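Local coordinates for protein phosphoribosylaminoimidazole-succinocarboxamide synthase (Ehrlichia chaffeensis str. Arkansas, PDB 3KRE) that catalyses the ATP-dependent joining of L-aspartate to carboxyaminoimidazole ribonucleotide, forming SAICAR in de novo purine biosynthesis, at residues 45-57 and 63-75. Numbering follows the deposited sequence.
Sequences VIQHFKDEITAFN and IIHEKGILNNYIS. With EDO (1,2-ethanediol), chain K.
F49 and G68 bring the two backbones together, their CA atoms 4.5 Å apart, where strand 45-49 runs over helix 67-75 with 7.9 Å between the axes and 135° between their directions; farther along, E52 and I63 form a non-hydrogen-bonded antiparallel pair. At that pair the side chains lie side by side, CD1 of I63 against CG of E52, while I64 N gives D51 O a nearly straight bond (171°). D51 suits the turn into the helix because its short side chain sets each carboxylate oxygen beside a backbone N-H. OD1 accepts from G68 N at 2.9 Å, on its anti side, and OD2 accepts from E66 N, which lies well above the carboxylate plane. OD1 also forms a salt bridge with R98. A water joins OD2 to H65 ND1, and an ethanediol, probably from the crystallisation liquor, bridges D51 N and H48 NE2. G68, having no side chain, brings its CA within 3.2 Å of K50 O. F49 lays its ring on the next turn: N72 CA sits over the centre of one face in a CH-pi contact, 3.8 Å from the centroid. CG of N72 stands anti to its backbone N (chi1 -179°), which carries the amide to CD2 and CE2 of the ring; its OD1 accepts from NE2 of Q100. The methylene chain of K67 crosses I53 at about a right angle, resting its CE on CB of I53, while its ammonium NZ reaches E52 O at 2.8 Å; a water links NZ to K50 O, and D221 supplies a salt bridge. The contact thus joins the two-stranded hairpin of 52-55 and 60-63 and the large antiparallel sheet, where 45-49 runs between strands 34-38 and 99-107, to helix 67-84, with Y250 of helix 246-257 packing on I53, K67 and N71.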
loop_
_atom_site.group_PDB
_atom_site.type_symbol
_atom_site.label_atom_id
_atom_site.label_comp_id
_atom_site.label_asym_id
_atom_site.label_seq_id
_atom_site.Cartn_x
_atom_site.Cartn_y
_atom_site.Cartn_z
ATOM N N VAL A 45 14.465 -11.349 2.268
ATOM C CA VAL A 45 14.969 -10.030 2.608
ATOM C C VAL A 45 14.190 -9.438 3.773
ATOM O O VAL A 45 13.109 -9.942 4.132
ATOM C CB VAL A 45 14.971 -9.097 1.380
ATOM C CG1 VAL A 45 16.019 -9.595 0.389
ATOM C CG2 VAL A 45 13.564 -8.937 0.738
ATOM N N ILE A 46 14.767 -8.409 4.399
ATOM C CA ILE A 46 14.112 -7.745 5.527
ATOM C C ILE A 46 13.548 -6.438 5.037
ATOM O O ILE A 46 14.267 -5.626 4.438
ATOM C CB ILE A 46 15.082 -7.495 6.713
ATOM C CG1 ILE A 46 15.506 -8.810 7.334
ATOM C CG2 ILE A 46 14.454 -6.517 7.782
ATOM C CD1 ILE A 46 16.661 -8.674 8.245
ATOM N N GLN A 47 12.250 -6.236 5.256
ATOM C CA GLN A 47 11.617 -4.970 4.966
ATOM C C GLN A 47 11.617 -4.174 6.261
ATOM O O GLN A 47 11.011 -4.602 7.242
ATOM C CB GLN A 47 10.198 -5.208 4.441
ATOM C CG GLN A 47 9.457 -3.982 3.974
ATOM C CD GLN A 47 8.020 -4.284 3.560
ATOM O OE1 GLN A 47 7.216 -4.771 4.347
ATOM N NE2 GLN A 47 7.704 -4.001 2.332
ATOM N N HIS A 48 12.346 -3.048 6.248
ATOM C CA HIS A 48 12.584 -2.230 7.427
ATOM C C HIS A 48 11.859 -0.900 7.219
ATOM O O HIS A 48 12.085 -0.188 6.210
ATOM C CB HIS A 48 14.082 -2.029 7.656
ATOM C CG HIS A 48 14.408 -1.061 8.752
ATOM N ND1 HIS A 48 14.925 -1.467 9.968
ATOM C CD2 HIS A 48 14.315 0.290 8.813
ATOM C CE1 HIS A 48 15.118 -0.407 10.737
ATOM N NE2 HIS A 48 14.748 0.673 10.066
ATOM N N PHE A 49 10.951 -0.595 8.152
ATOM C CA PHE A 49 10.143 0.632 8.082
ATOM C C PHE A 49 10.838 1.793 8.771
ATOM O O PHE A 49 11.103 1.713 9.969
ATOM C CB PHE A 49 8.750 0.382 8.683
ATOM C CG PHE A 49 7.895 -0.539 7.846
ATOM C CD1 PHE A 49 6.821 -0.035 7.076
ATOM C CD2 PHE A 49 8.168 -1.886 7.790
ATOM C CE1 PHE A 49 6.038 -0.925 6.311
ATOM C CE2 PHE A 49 7.390 -2.747 7.012
ATOM C CZ PHE A 49 6.345 -2.252 6.292
ATOM N N LYS A 50 11.140 2.848 8.003
ATOM C CA LYS A 50 11.667 4.081 8.543
ATOM C C LYS A 50 10.584 5.017 9.080
ATOM O O LYS A 50 9.380 4.805 8.902
ATOM C CB LYS A 50 12.467 4.836 7.474
ATOM C CG LYS A 50 13.621 4.056 6.894
ATOM C CD LYS A 50 14.426 4.911 5.922
ATOM C CE LYS A 50 13.772 5.075 4.576
ATOM N NZ LYS A 50 14.480 6.140 3.751
ATOM N N ASP A 51 11.009 6.101 9.737
ATOM C CA ASP A 51 10.037 7.084 10.243
ATOM C C ASP A 51 9.925 8.296 9.320
ATOM O O ASP A 51 9.222 9.252 9.626
ATOM C CB ASP A 51 10.380 7.535 11.655
ATOM C CG ASP A 51 10.129 6.465 12.717
ATOM O OD1 ASP A 51 9.426 5.452 12.481
ATOM O OD2 ASP A 51 10.656 6.630 13.839
ATOM N N GLU A 52 10.594 8.222 8.184
ATOM C CA GLU A 52 10.530 9.235 7.167
ATOM C C GLU A 52 9.138 9.229 6.531
ATOM O O GLU A 52 8.533 8.160 6.332
ATOM C CB GLU A 52 11.651 8.982 6.122
ATOM C CG GLU A 52 13.062 9.079 6.718
ATOM C CD GLU A 52 14.190 8.691 5.741
ATOM O OE1 GLU A 52 13.933 8.628 4.531
ATOM O OE2 GLU A 52 15.338 8.477 6.182
ATOM N N ILE A 53 8.630 10.415 6.242
ATOM C CA ILE A 53 7.416 10.596 5.426
ATOM C C ILE A 53 7.753 11.663 4.391
ATOM O O ILE A 53 8.500 12.591 4.668
ATOM C CB ILE A 53 6.203 11.009 6.333
ATOM C CG1 ILE A 53 4.834 10.814 5.646
ATOM C CG2 ILE A 53 6.345 12.487 6.837
ATOM C CD1 ILE A 53 3.644 10.827 6.693
ATOM N N THR A 54 7.235 11.519 3.181
ATOM C CA THR A 54 7.417 12.528 2.149
ATOM C C THR A 54 6.092 12.737 1.409
ATOM O O THR A 54 5.266 11.825 1.341
ATOM C CB THR A 54 8.492 12.078 1.166
ATOM O OG1 THR A 54 8.035 10.923 0.471
ATOM C CG2 THR A 54 9.799 11.679 1.928
ATOM N N ALA A 55 5.906 13.917 0.846
ATOM C CA ALA A 55 4.737 14.193 0.014
ATOM C C ALA A 55 5.088 15.103 -1.175
ATOM O O ALA A 55 6.136 15.770 -1.180
ATOM C CB ALA A 55 3.642 14.837 0.876
ATOM N N PHE A 56 4.190 15.108 -2.169
ATOM C CA PHE A 56 4.213 16.054 -3.282
ATOM C C PHE A 56 5.525 15.937 -4.026
ATOM O O PHE A 56 6.288 16.902 -4.141
ATOM C CB PHE A 56 3.953 17.477 -2.785
ATOM C CG PHE A 56 2.669 17.599 -2.009
ATOM C CD1 PHE A 56 1.450 17.354 -2.626
ATOM C CD2 PHE A 56 2.678 17.935 -0.659
ATOM C CE1 PHE A 56 0.250 17.454 -1.909
ATOM C CE2 PHE A 56 1.497 18.026 0.055
ATOM C CZ PHE A 56 0.287 17.801 -0.564
ATOM N N ASN A 57 5.782 14.715 -4.491
ATOM C CA ASN A 57 7.026 14.392 -5.189
ATOM C C ASN A 57 8.265 14.858 -4.438
ATOM O O ASN A 57 9.186 15.408 -5.044
ATOM C CB ASN A 57 7.000 15.005 -6.597
ATOM C CG ASN A 57 5.867 14.466 -7.426
ATOM O OD1 ASN A 57 5.757 13.254 -7.613
ATOM N ND2 ASN A 57 4.998 15.352 -7.904
ATOM N N ILE A 63 10.363 13.697 9.647
ATOM C CA ILE A 63 10.511 12.509 10.472
ATOM C C ILE A 63 9.318 12.494 11.419
ATOM O O ILE A 63 9.114 13.452 12.163
ATOM C CB ILE A 63 11.778 12.566 11.303
ATOM C CG1 ILE A 63 13.009 12.620 10.388
ATOM C CG2 ILE A 63 11.813 11.362 12.298
ATOM C CD1 ILE A 63 13.120 11.428 9.459
ATOM N N ILE A 64 8.543 11.421 11.377
ATOM C CA ILE A 64 7.404 11.199 12.282
ATOM C C ILE A 64 7.776 10.012 13.175
ATOM O O ILE A 64 7.605 8.836 12.800
ATOM C CB ILE A 64 6.095 10.864 11.524
ATOM C CG1 ILE A 64 5.801 11.862 10.402
ATOM C CG2 ILE A 64 4.852 10.736 12.482
ATOM C CD1 ILE A 64 5.637 13.234 10.837
ATOM N N HIS A 65 8.253 10.302 14.379
ATOM C CA HIS A 65 8.730 9.253 15.246
ATOM C C HIS A 65 7.638 8.204 15.446
ATOM O O HIS A 65 6.470 8.542 15.689
ATOM C CB HIS A 65 9.189 9.773 16.598
ATOM C CG HIS A 65 9.567 8.686 17.537
ATOM N ND1 HIS A 65 10.598 7.818 17.264
ATOM C CD2 HIS A 65 8.992 8.250 18.676
ATOM C CE1 HIS A 65 10.687 6.929 18.237
ATOM N NE2 HIS A 65 9.736 7.179 19.118
ATOM N N GLU A 66 8.052 6.946 15.310
ATOM C CA GLU A 66 7.193 5.755 15.465
ATOM C C GLU A 66 6.320 5.371 14.263
ATOM O O GLU A 66 5.706 4.284 14.285
ATOM C CB GLU A 66 6.317 5.896 16.712
ATOM C CG GLU A 66 5.871 4.627 17.287
ATOM C CD GLU A 66 4.977 4.781 18.511
ATOM O OE1 GLU A 66 4.747 5.920 18.990
ATOM O OE2 GLU A 66 4.504 3.722 18.984
ATOM N N LYS A 67 6.270 6.202 13.221
ATOM C CA LYS A 67 5.392 5.927 12.078
ATOM C C LYS A 67 5.765 4.595 11.445
ATOM O O LYS A 67 4.897 3.803 11.079
ATOM C CB LYS A 67 5.472 7.063 11.071
ATOM C CG LYS A 67 4.991 6.797 9.683
ATOM C CD LYS A 67 5.626 7.800 8.750
ATOM C CE LYS A 67 5.469 7.394 7.363
ATOM N NZ LYS A 67 6.436 6.387 6.891
ATOM N N GLY A 68 7.056 4.307 11.350
ATOM C CA GLY A 68 7.471 3.027 10.767
ATOM C C GLY A 68 7.109 1.807 11.562
ATOM O O GLY A 68 6.834 0.740 11.003
ATOM N N ILE A 69 7.171 1.940 12.882
ATOM C CA ILE A 69 6.786 0.866 13.754
ATOM C C ILE A 69 5.316 0.550 13.544
ATOM O O ILE A 69 4.925 -0.606 13.369
ATOM C CB ILE A 69 7.088 1.221 15.229
ATOM C CG1 ILE A 69 8.617 1.292 15.431
ATOM C CG2 ILE A 69 6.422 0.197 16.182
ATOM C CD1 ILE A 69 9.058 1.814 16.801
ATOM N N LEU A 70 4.481 1.580 13.559
ATOM C CA LEU A 70 3.064 1.350 13.370
ATOM C C LEU A 70 2.743 0.794 11.977
ATOM O O LEU A 70 1.929 -0.126 11.845
ATOM C CB LEU A 70 2.258 2.620 13.665
ATOM C CG LEU A 70 2.352 3.149 15.080
ATOM C CD1 LEU A 70 1.577 4.488 15.119
ATOM C CD2 LEU A 70 1.779 2.116 16.077
ATOM N N ASN A 71 3.435 1.288 10.947
ATOM C CA ASN A 71 3.233 0.795 9.584
ATOM C C ASN A 71 3.662 -0.672 9.445
ATOM O O ASN A 71 2.957 -1.489 8.827
ATOM C CB ASN A 71 3.960 1.684 8.542
ATOM C CG ASN A 71 3.234 2.982 8.254
ATOM O OD1 ASN A 71 3.732 3.845 7.506
ATOM N ND2 ASN A 71 2.092 3.142 8.838
ATOM N N ASN A 72 4.768 -1.027 10.094
ATOM C CA ASN A 72 5.220 -2.405 10.145
ATOM C C ASN A 72 4.153 -3.330 10.748
ATOM O O ASN A 72 3.777 -4.359 10.162
ATOM C CB ASN A 72 6.524 -2.483 10.939
ATOM C CG ASN A 72 7.068 -3.872 11.021
ATOM O OD1 ASN A 72 7.135 -4.593 9.997
ATOM N ND2 ASN A 72 7.467 -4.280 12.224
ATOM N N TYR A 73 3.660 -2.957 11.921
ATOM C CA TYR A 73 2.607 -3.734 12.586
ATOM C C TYR A 73 1.304 -3.788 11.788
ATOM O O TYR A 73 0.721 -4.856 11.632
ATOM C CB TYR A 73 2.328 -3.216 13.977
ATOM C CG TYR A 73 3.459 -3.432 14.964
ATOM C CD1 TYR A 73 4.193 -4.624 14.949
ATOM C CD2 TYR A 73 3.718 -2.514 15.961
ATOM C CE1 TYR A 73 5.180 -4.859 15.858
ATOM C CE2 TYR A 73 4.718 -2.735 16.894
ATOM C CZ TYR A 73 5.456 -3.921 16.822
ATOM O OH TYR A 73 6.454 -4.231 17.738
ATOM N N ILE A 74 0.859 -2.655 11.268
ATOM C CA ILE A 74 -0.369 -2.621 10.481
ATOM C C ILE A 74 -0.218 -3.447 9.201
ATOM O O ILE A 74 -1.098 -4.249 8.867
ATOM C CB ILE A 74 -0.802 -1.161 10.125
ATOM C CG1 ILE A 74 -1.223 -0.459 11.386
ATOM C CG2 ILE A 74 -1.949 -1.162 9.102
ATOM C CD1 ILE A 74 -1.297 1.125 11.280
ATOM N N SER A 75 0.881 -3.277 8.499
ATOM C CA SER A 75 1.078 -4.018 7.236
ATOM C C SER A 75 1.189 -5.534 7.427
ATOM O O SER A 75 0.536 -6.320 6.710
ATOM C CB SER A 75 2.296 -3.463 6.486
ATOM O OG SER A 75 2.319 -3.960 5.168
HETATM C C1 EDO K . 14.312 4.180 11.607
HETATM O O1 EDO K . 14.876 3.528 10.467
HETATM C C2 EDO K . 14.467 5.709 11.535
HETATM O O2 EDO K . 13.666 6.379 10.518
HETATM O O HOH W 1 4.390 -5.581 4.514
HETATM O O HOH W 2 7.342 3.937 7.507
HETATM O O HOH W 3 12.513 8.354 15.147
#